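PDB 2HJ0: putative citrate lyase, alfa subunit from Streptococcus mutans, which belongs to the CitF family of citrate lyase alpha subunits and is built around two large mixed beta sheets flanked by helices. Local coordinates for residues R146-R151 against L190-I195; A351-S356 against G361-Q366. All blocks are in the same frame, centred on the assembly; numbering follows the deposited sequence.

Both contacts are buried, and neither is a surface feature: the centre of contact 1 is about 8 Å, and that of contact 2 about 13 Å, from the centre of the chain, with the two centres about 11 Å apart. Contact 1 brings together two helix starts through a histidine-tyrosine ring pair and an arginine edge, with no clear hydrogen bond between its segments. Contact 2 instead joins the end of a short helix to the loop that follows it, through backbone bonds and apolar packing, and a second subunit reaches it. The two meet where G191 O probably accepts from A351 N at 2.8 Å, and helix 400-406 touches both.

Contact 1 of 2, residues R146-R151 against L190-I195; sequences RSHGGR and LGYAMI
The H148 ring carries the phenol end of Y192 over one of its faces, with Y192 OH 3.0 Å above the imidazole plane and displaced toward the rim. The planes of H148 and Y192 are inclined at 35°, with centroids 4.4 Å apart, an oblique aromatic contact. Nearer the root of the imidazole, Y192 CE1 comes within 3.6 Å of H148 CG. The tyrosine ring also stacks with H71 and meets the ring of H72, while its hydroxyl is hydrogen-bonded to Q329. A citric acid molecule sits close to the H148 side chain; it may come from the crystallisation liquor, but it is consistent with a pocket beside these rings.

The R151 guanidinium offers its edge to I195, whose CG2 lies in the guanidinium plane, 3.9 Å from R151 NH1. With CG opposite the backbone N (chi1 177°), R151 runs extended toward the helix of I195. A salt bridge from NH1 to D196 and a hydrogen bond from NH2 to A98 O hold the group's rotation.

S147 is the N-cap of helix 148-157: its OG accepts from G150 N at 2.9 Å (156°), and D402 bonds both S147 OG and G149 N. That helix follows strand 143-145, whereas helix 191-199 leads into strand 202-207 of the same sheet. Their starts meet through these side chains, and R151 reaches on to A98 of strand 95-99 in that sheet, with helix 400-406 packed against S147 and H148.

Contact 2 of 2, residues A351-S356 against G361-Q366; sequences ANMYAS and GSVINQ
M353 and Y354 present their backbone carbonyls to the returning chain at V363 and I364. V363 N donates to M353 O at 2.8 Å with an N-H...O angle of 151°, and the same oxygen receives a CA-H...O contact from S362 CA at 3.0 Å. One residue on, I364 N makes a straight (171°) but weak bond of 3.4 Å to Y354 O. Within the helical segment A351 O takes the A355 amide and N352 O, weakly, that of S356; the next two carbonyls are those served by the loop. The M353 amide bonds D350 OD1, and S356 OG accepts from L358 N. Y354 OH finds its partner in Q277 OE1, while G361 O accepts from Q222 NE2 of the second subunit.

Apolar groups close round these bonds. The methyl CE of the selenomethionine M353 meets V363 CG1 at 3.6 Å, the two side chains crossing at about a right angle. V363 CG2 lies at the edge of the Y354 ring, 3.8 Å from CD1, and I364 CG2 approaches Y354 CE1 obliquely at 3.5 Å. In I364, CG1 lies between the backbone N and carbonyl carbon (chi1 62°), which carries CD1 to 3.5 Å from A355 CB. Y213 of the second subunit packs on V363.

The segments belong to the connection from strand 346-348, outermost of its sheet within this chain, to the parallel strand 369-372. Successive strands step outward from 275-277 to 346-348, and the chain then crosses back to 369-372; the topological switch point, characteristic of Rossmann-like alpha/beta folds, lies between 275-277 and 369-372, and Y354, bonded to Q277, ties the short helix to it.

Contact 1 of 2, residues R146-R151 against L190-I195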
ATOM      1  N   ARG A 146      21.393  -4.883  10.354  1.00  8.24           N
ATOM      2  CA  ARG A 146      20.675  -3.623  10.260  1.00  7.18           C
ATOM      3  C   ARG A 146      19.455  -3.681  11.183  1.00  7.01           C
ATOM      4  O   ARG A 146      18.917  -4.755  11.421  1.00  7.85           O
ATOM      5  CB  ARG A 146      20.188  -3.402   8.831  1.00  5.81           C
ATOM      6  CG  ARG A 146      21.246  -3.418   7.752  1.00  4.31           C
ATOM      7  CD  ARG A 146      20.627  -2.881   6.457  1.00  5.73           C
ATOM      8  NE  ARG A 146      21.628  -2.433   5.507  1.00  5.73           N
ATOM      9  CZ  ARG A 146      22.244  -3.225   4.638  1.00  7.79           C
ATOM     10  NH1 ARG A 146      23.156  -2.719   3.831  1.00  9.99           N
ATOM     11  NH2 ARG A 146      21.935  -4.511   4.553  1.00  7.94           N
ATOM     12  N   SER A 147      19.020  -2.530  11.690  1.00  5.70           N
ATOM     13  CA  SER A 147      17.843  -2.455  12.544  1.00  2.92           C
ATOM     14  C   SER A 147      16.627  -2.637  11.633  1.00  4.16           C
ATOM     15  O   SER A 147      16.759  -2.577  10.404  1.00  3.78           O
ATOM     16  CB  SER A 147      17.770  -1.089  13.237  1.00  1.60           C
ATOM     17  OG  SER A 147      17.533  -0.038  12.307  1.00  1.24           O
ATOM     18  N   HIS A 148      15.444  -2.865  12.206  1.00  4.45           N
ATOM     19  CA  HIS A 148      14.259  -3.016  11.353  1.00  4.90           C
ATOM     20  C   HIS A 148      14.117  -1.781  10.456  1.00  3.12           C
ATOM     21  O   HIS A 148      13.782  -1.907   9.280  1.00  2.74           O
ATOM     22  CB  HIS A 148      12.984  -3.215  12.182  1.00  4.22           C
ATOM     23  CG  HIS A 148      12.961  -4.501  12.943  1.00  5.32           C
ATOM     24  ND1 HIS A 148      13.451  -5.679  12.421  1.00  5.74           N
ATOM     25  CD2 HIS A 148      12.501  -4.799  14.182  1.00  4.43           C
ATOM     26  CE1 HIS A 148      13.296  -6.646  13.308  1.00  5.00           C
ATOM     27  NE2 HIS A 148      12.723  -6.139  14.385  1.00  4.27           N
ATOM     28  N   GLY A 149      14.379  -0.602  11.014  1.00  1.65           N
ATOM     29  CA  GLY A 149      14.301   0.609  10.225  1.00  3.87           C
ATOM     30  C   GLY A 149      15.423   0.660   9.191  1.00  6.06           C
ATOM     31  O   GLY A 149      15.213   1.053   8.040  1.00  4.16           O
ATOM     32  N   GLY A 150      16.628   0.258   9.599  1.00  6.94           N
ATOM     33  CA  GLY A 150      17.756   0.261   8.681  1.00  7.40           C
ATOM     34  C   GLY A 150      17.515  -0.593   7.448  1.00  7.98           C
ATOM     35  O   GLY A 150      17.886  -0.225   6.330  1.00  7.36           O
ATOM     36  N   ARG A 151      16.899  -1.753   7.657  1.00  8.56           N
ATOM     37  CA  ARG A 151      16.601  -2.656   6.559  1.00  9.29           C
ATOM     38  C   ARG A 151      15.596  -1.986   5.631  1.00 10.88           C
ATOM     39  O   ARG A 151      15.727  -2.019   4.402  1.00 10.17           O
ATOM     40  CB  ARG A 151      16.017  -3.961   7.095  1.00  8.43           C
ATOM     41  CG  ARG A 151      15.614  -4.950   6.012  1.00  6.68           C
ATOM     42  CD  ARG A 151      15.051  -6.207   6.629  1.00  4.98           C
ATOM     43  NE  ARG A 151      14.965  -7.288   5.663  1.00  3.77           N
ATOM     44  CZ  ARG A 151      14.007  -7.408   4.756  1.00  5.46           C
ATOM     45  NH1 ARG A 151      13.030  -6.508   4.685  1.00  5.76           N
ATOM     46  NH2 ARG A 151      14.030  -8.432   3.915  1.00  5.31           N
ATOM     47  N   LEU A 190       2.057  -8.687   9.095  1.00 12.93           N
ATOM     48  CA  LEU A 190       3.052  -9.056   8.092  1.00 12.26           C
ATOM     49  C   LEU A 190       3.891  -7.840   7.722  1.00 12.49           C
ATOM     50  O   LEU A 190       4.344  -7.716   6.588  1.00 12.14           O
ATOM     51  CB  LEU A 190       2.366  -9.588   6.845  1.00 11.01           C
ATOM     52  CG  LEU A 190       1.818 -11.000   6.966  1.00 10.15           C
ATOM     53  CD1 LEU A 190       1.138 -11.381   5.663  1.00  8.24           C
ATOM     54  CD2 LEU A 190       2.957 -11.977   7.285  1.00  9.58           C
ATOM     55  N   GLY A 191       4.094  -6.959   8.700  1.00 12.99           N
ATOM     56  CA  GLY A 191       4.852  -5.741   8.491  1.00 13.07           C
ATOM     57  C   GLY A 191       6.245  -5.856   7.900  1.00 12.77           C
ATOM     58  O   GLY A 191       6.659  -4.987   7.136  1.00 12.09           O
ATOM     59  N   TYR A 192       6.988  -6.901   8.243  1.00 12.36           N
ATOM     60  CA  TYR A 192       8.319  -7.010   7.680  1.00 12.82           C
ATOM     61  C   TYR A 192       8.211  -7.520   6.241  1.00 14.47           C
ATOM     62  O   TYR A 192       8.932  -7.055   5.371  1.00 16.65           O
ATOM     63  CB  TYR A 192       9.213  -7.924   8.533  1.00 11.53           C
ATOM     64  CG  TYR A 192       9.378  -7.448   9.966  1.00 12.20           C
ATOM     65  CD1 TYR A 192       9.787  -6.140  10.249  1.00 11.58           C
ATOM     66  CD2 TYR A 192       9.051  -8.285  11.043  1.00 12.02           C
ATOM     67  CE1 TYR A 192       9.852  -5.673  11.572  1.00 13.46           C
ATOM     68  CE2 TYR A 192       9.114  -7.835  12.366  1.00 11.92           C
ATOM     69  CZ  TYR A 192       9.509  -6.527  12.627  1.00 13.50           C
ATOM     70  OH  TYR A 192       9.528  -6.058  13.924  1.00 12.43           O
ATOM     71  N   ALA A 193       7.293  -8.445   5.971  1.00 14.26           N
ATOM     72  CA  ALA A 193       7.151  -8.964   4.614  1.00 13.77           C
ATOM     73  C   ALA A 193       6.538  -7.959   3.642  1.00 14.75           C
ATOM     74  O   ALA A 193       6.853  -7.963   2.449  1.00 14.86           O
ATOM     75  CB  ALA A 193       6.323 -10.233   4.621  1.00 12.72           C
HETATM   76  N   MSE A 194       5.669  -7.092   4.148  1.00 15.43           N
HETATM   77  CA  MSE A 194       5.009  -6.106   3.293  1.00 17.04           C
HETATM   78  C   MSE A 194       5.962  -5.196   2.546  1.00 16.04           C
HETATM   79  O   MSE A 194       5.666  -4.761   1.435  1.00 15.84           O
HETATM   80  CB  MSE A 194       4.024  -5.256   4.102  1.00 18.16           C
HETATM   81  CG  MSE A 194       2.704  -5.953   4.379  1.00 21.09           C
HETATM   82 SE   MSE A 194       1.686  -5.148   5.820  1.00 25.65          SE
HETATM   83  CE  MSE A 194       0.413  -4.112   4.792  1.00 24.71           C
ATOM     84  N   ILE A 195       7.103  -4.900   3.147  1.00 15.84           N
ATOM     85  CA  ILE A 195       8.050  -4.035   2.479  1.00 16.18           C
ATOM     86  C   ILE A 195       8.769  -4.816   1.387  1.00 15.68           C
ATOM     87  O   ILE A 195       9.051  -4.281   0.330  1.00 15.36           O
ATOM     88  CB  ILE A 195       9.046  -3.456   3.471  1.00 17.20           C
ATOM     89  CG1 ILE A 195      10.087  -2.634   2.732  1.00 17.40           C
ATOM     90  CG2 ILE A 195       9.699  -4.561   4.259  1.00 18.29           C
ATOM     91  CD1 ILE A 195      11.035  -1.946   3.664  1.00 18.90           C
TER

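Contact 2 of 2, residues A351-S356 against G361-Q366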
ATOM      1  N   ALA A 351       7.033  -2.362   8.069  1.00  5.90           N
ATOM      2  CA  ALA A 351       8.227  -1.923   8.792  1.00  6.16           C
ATOM      3  C   ALA A 351       8.716  -0.532   8.400  1.00  6.32           C
ATOM      4  O   ALA A 351       9.342   0.149   9.216  1.00  8.76           O
ATOM      5  CB  ALA A 351       9.358  -2.935   8.601  1.00  3.20           C
ATOM      6  N   ASN A 352       8.458  -0.107   7.167  1.00  5.54           N
ATOM      7  CA  ASN A 352       8.913   1.207   6.754  1.00  7.83           C
ATOM      8  C   ASN A 352       8.135   2.282   7.485  1.00  9.68           C
ATOM      9  O   ASN A 352       8.717   3.196   8.069  1.00  9.88           O
ATOM     10  CB  ASN A 352       8.765   1.413   5.250  1.00 10.53           C
ATOM     11  CG  ASN A 352       9.441   2.701   4.774  1.00 12.98           C
ATOM     12  OD1 ASN A 352      10.672   2.840   4.837  1.00 13.85           O
ATOM     13  ND2 ASN A 352       8.636   3.653   4.308  1.00 13.33           N
HETATM   14  N   MSE A 353       6.813   2.184   7.456  1.00 11.45           N
HETATM   15  CA  MSE A 353       5.999   3.169   8.148  1.00 12.95           C
HETATM   16  C   MSE A 353       6.337   3.121   9.632  1.00 13.11           C
HETATM   17  O   MSE A 353       6.180   4.112  10.364  1.00 12.52           O
HETATM   18  CB  MSE A 353       4.523   2.862   7.968  1.00 15.55           C
HETATM   19  CG  MSE A 353       3.632   3.947   8.538  1.00 21.03           C
HETATM   20 SE   MSE A 353       1.798   3.534   8.200  1.00 29.74          SE
HETATM   21  CE  MSE A 353       1.018   4.199   9.816  1.00 24.59           C
ATOM     22  N   TYR A 354       6.806   1.948  10.058  1.00 12.79           N
ATOM     23  CA  TYR A 354       7.168   1.692  11.443  1.00 12.49           C
ATOM     24  C   TYR A 354       8.377   2.448  11.964  1.00 11.52           C
ATOM     25  O   TYR A 354       8.223   3.339  12.798  1.00 10.81           O
ATOM     26  CB  TYR A 354       7.371   0.180  11.680  1.00 13.01           C
ATOM     27  CG  TYR A 354       7.869  -0.162  13.074  1.00 14.91           C
ATOM     28  CD1 TYR A 354       7.264   0.389  14.198  1.00 16.38           C
ATOM     29  CD2 TYR A 354       8.968  -0.998  13.268  1.00 15.22           C
ATOM     30  CE1 TYR A 354       7.738   0.132  15.476  1.00 18.55           C
ATOM     31  CE2 TYR A 354       9.455  -1.264  14.553  1.00 17.06           C
ATOM     32  CZ  TYR A 354       8.833  -0.689  15.656  1.00 18.65           C
ATOM     33  OH  TYR A 354       9.305  -0.899  16.941  1.00 21.18           O
ATOM     34  N   ALA A 355       9.570   2.122  11.478  1.00 10.39           N
ATOM     35  CA  ALA A 355      10.747   2.782  12.023  1.00 11.82           C
ATOM     36  C   ALA A 355      11.839   3.263  11.070  1.00 11.72           C
ATOM     37  O   ALA A 355      13.009   3.310  11.445  1.00 11.55           O
ATOM     38  CB  ALA A 355      11.356   1.880  13.068  1.00  9.90           C
ATOM     39  N   SER A 356      11.466   3.657   9.861  1.00 12.01           N
ATOM     40  CA  SER A 356      12.459   4.107   8.904  1.00 12.79           C
ATOM     41  C   SER A 356      12.896   5.529   9.122  1.00 13.47           C
ATOM     42  O   SER A 356      12.084   6.442   9.194  1.00 15.43           O
ATOM     43  CB  SER A 356      11.950   3.983   7.479  1.00 14.27           C
ATOM     44  OG  SER A 356      12.819   4.656   6.591  1.00 14.21           O
ATOM     45  N   GLY A 361       7.763   9.908   7.178  1.00  9.11           N
ATOM     46  CA  GLY A 361       7.272   9.875   8.549  1.00 10.15           C
ATOM     47  C   GLY A 361       6.969   8.489   9.085  1.00  9.64           C
ATOM     48  O   GLY A 361       6.218   7.735   8.477  1.00  8.92           O
ATOM     49  N   SER A 362       7.535   8.172  10.242  1.00  9.22           N
ATOM     50  CA  SER A 362       7.348   6.870  10.860  1.00 10.61           C
ATOM     51  C   SER A 362       6.521   6.985  12.135  1.00 10.70           C
ATOM     52  O   SER A 362       6.518   8.032  12.769  1.00  9.98           O
ATOM     53  CB  SER A 362       8.701   6.286  11.214  1.00 10.82           C
ATOM     54  OG  SER A 362       9.242   7.006  12.311  1.00 15.64           O
ATOM     55  N   VAL A 363       5.848   5.906  12.533  1.00 11.25           N
ATOM     56  CA  VAL A 363       5.027   5.969  13.737  1.00 12.35           C
ATOM     57  C   VAL A 363       5.861   6.175  15.005  1.00 12.63           C
ATOM     58  O   VAL A 363       5.461   6.922  15.902  1.00 13.33           O
ATOM     59  CB  VAL A 363       4.132   4.711  13.903  1.00 12.19           C
ATOM     60  CG1 VAL A 363       3.205   4.570  12.705  1.00 10.17           C
ATOM     61  CG2 VAL A 363       4.990   3.470  14.039  1.00 16.14           C
ATOM     62  N   ILE A 364       7.024   5.545  15.081  1.00 12.57           N
ATOM     63  CA  ILE A 364       7.856   5.703  16.269  1.00 15.17           C
ATOM     64  C   ILE A 364       8.239   7.172  16.478  1.00 17.35           C
ATOM     65  O   ILE A 364       8.742   7.573  17.537  1.00 16.75           O
ATOM     66  CB  ILE A 364       9.141   4.885  16.165  1.00 14.39           C
ATOM     67  CG1 ILE A 364       9.958   5.395  14.970  1.00 15.46           C
ATOM     68  CG2 ILE A 364       8.802   3.414  16.069  1.00 13.08           C
ATOM     69  CD1 ILE A 364      11.392   4.900  14.930  1.00 14.11           C
ATOM     70  N   ASN A 365       8.014   7.973  15.446  1.00 19.17           N
ATOM     71  CA  ASN A 365       8.310   9.393  15.511  1.00 20.20           C
ATOM     72  C   ASN A 365       7.227  10.092  16.337  1.00 19.72           C
ATOM     73  O   ASN A 365       7.372  11.251  16.740  1.00 18.31           O
ATOM     74  CB  ASN A 365       8.346   9.961  14.105  1.00 24.72           C
ATOM     75  CG  ASN A 365       9.417  11.001  13.936  1.00 28.57           C
ATOM     76  OD1 ASN A 365       9.858  11.263  12.816  1.00 32.41           O
ATOM     77  ND2 ASN A 365       9.851  11.607  15.046  1.00 29.03           N
ATOM     78  N   GLN A 366       6.139   9.370  16.589  1.00 17.75           N
ATOM     79  CA  GLN A 366       5.051   9.904  17.373  1.00 16.44           C
ATOM     80  C   GLN A 366       5.001   9.194  18.708  1.00 15.80           C
ATOM     81  O   GLN A 366       4.049   9.327  19.467  1.00 17.24           O
ATOM     82  CB  GLN A 366       3.738   9.722  16.627  1.00 17.27           C
ATOM     83  CG  GLN A 366       3.750  10.364  15.253  1.00 18.64           C
ATOM     84  CD  GLN A 366       4.065  11.841  15.307  1.00 19.01           C
ATOM     85  OE1 GLN A 366       4.611  12.403  14.356  1.00 19.31           O
ATOM     86  NE2 GLN A 366       3.715  12.482  16.417  1.00 18.42           N
TER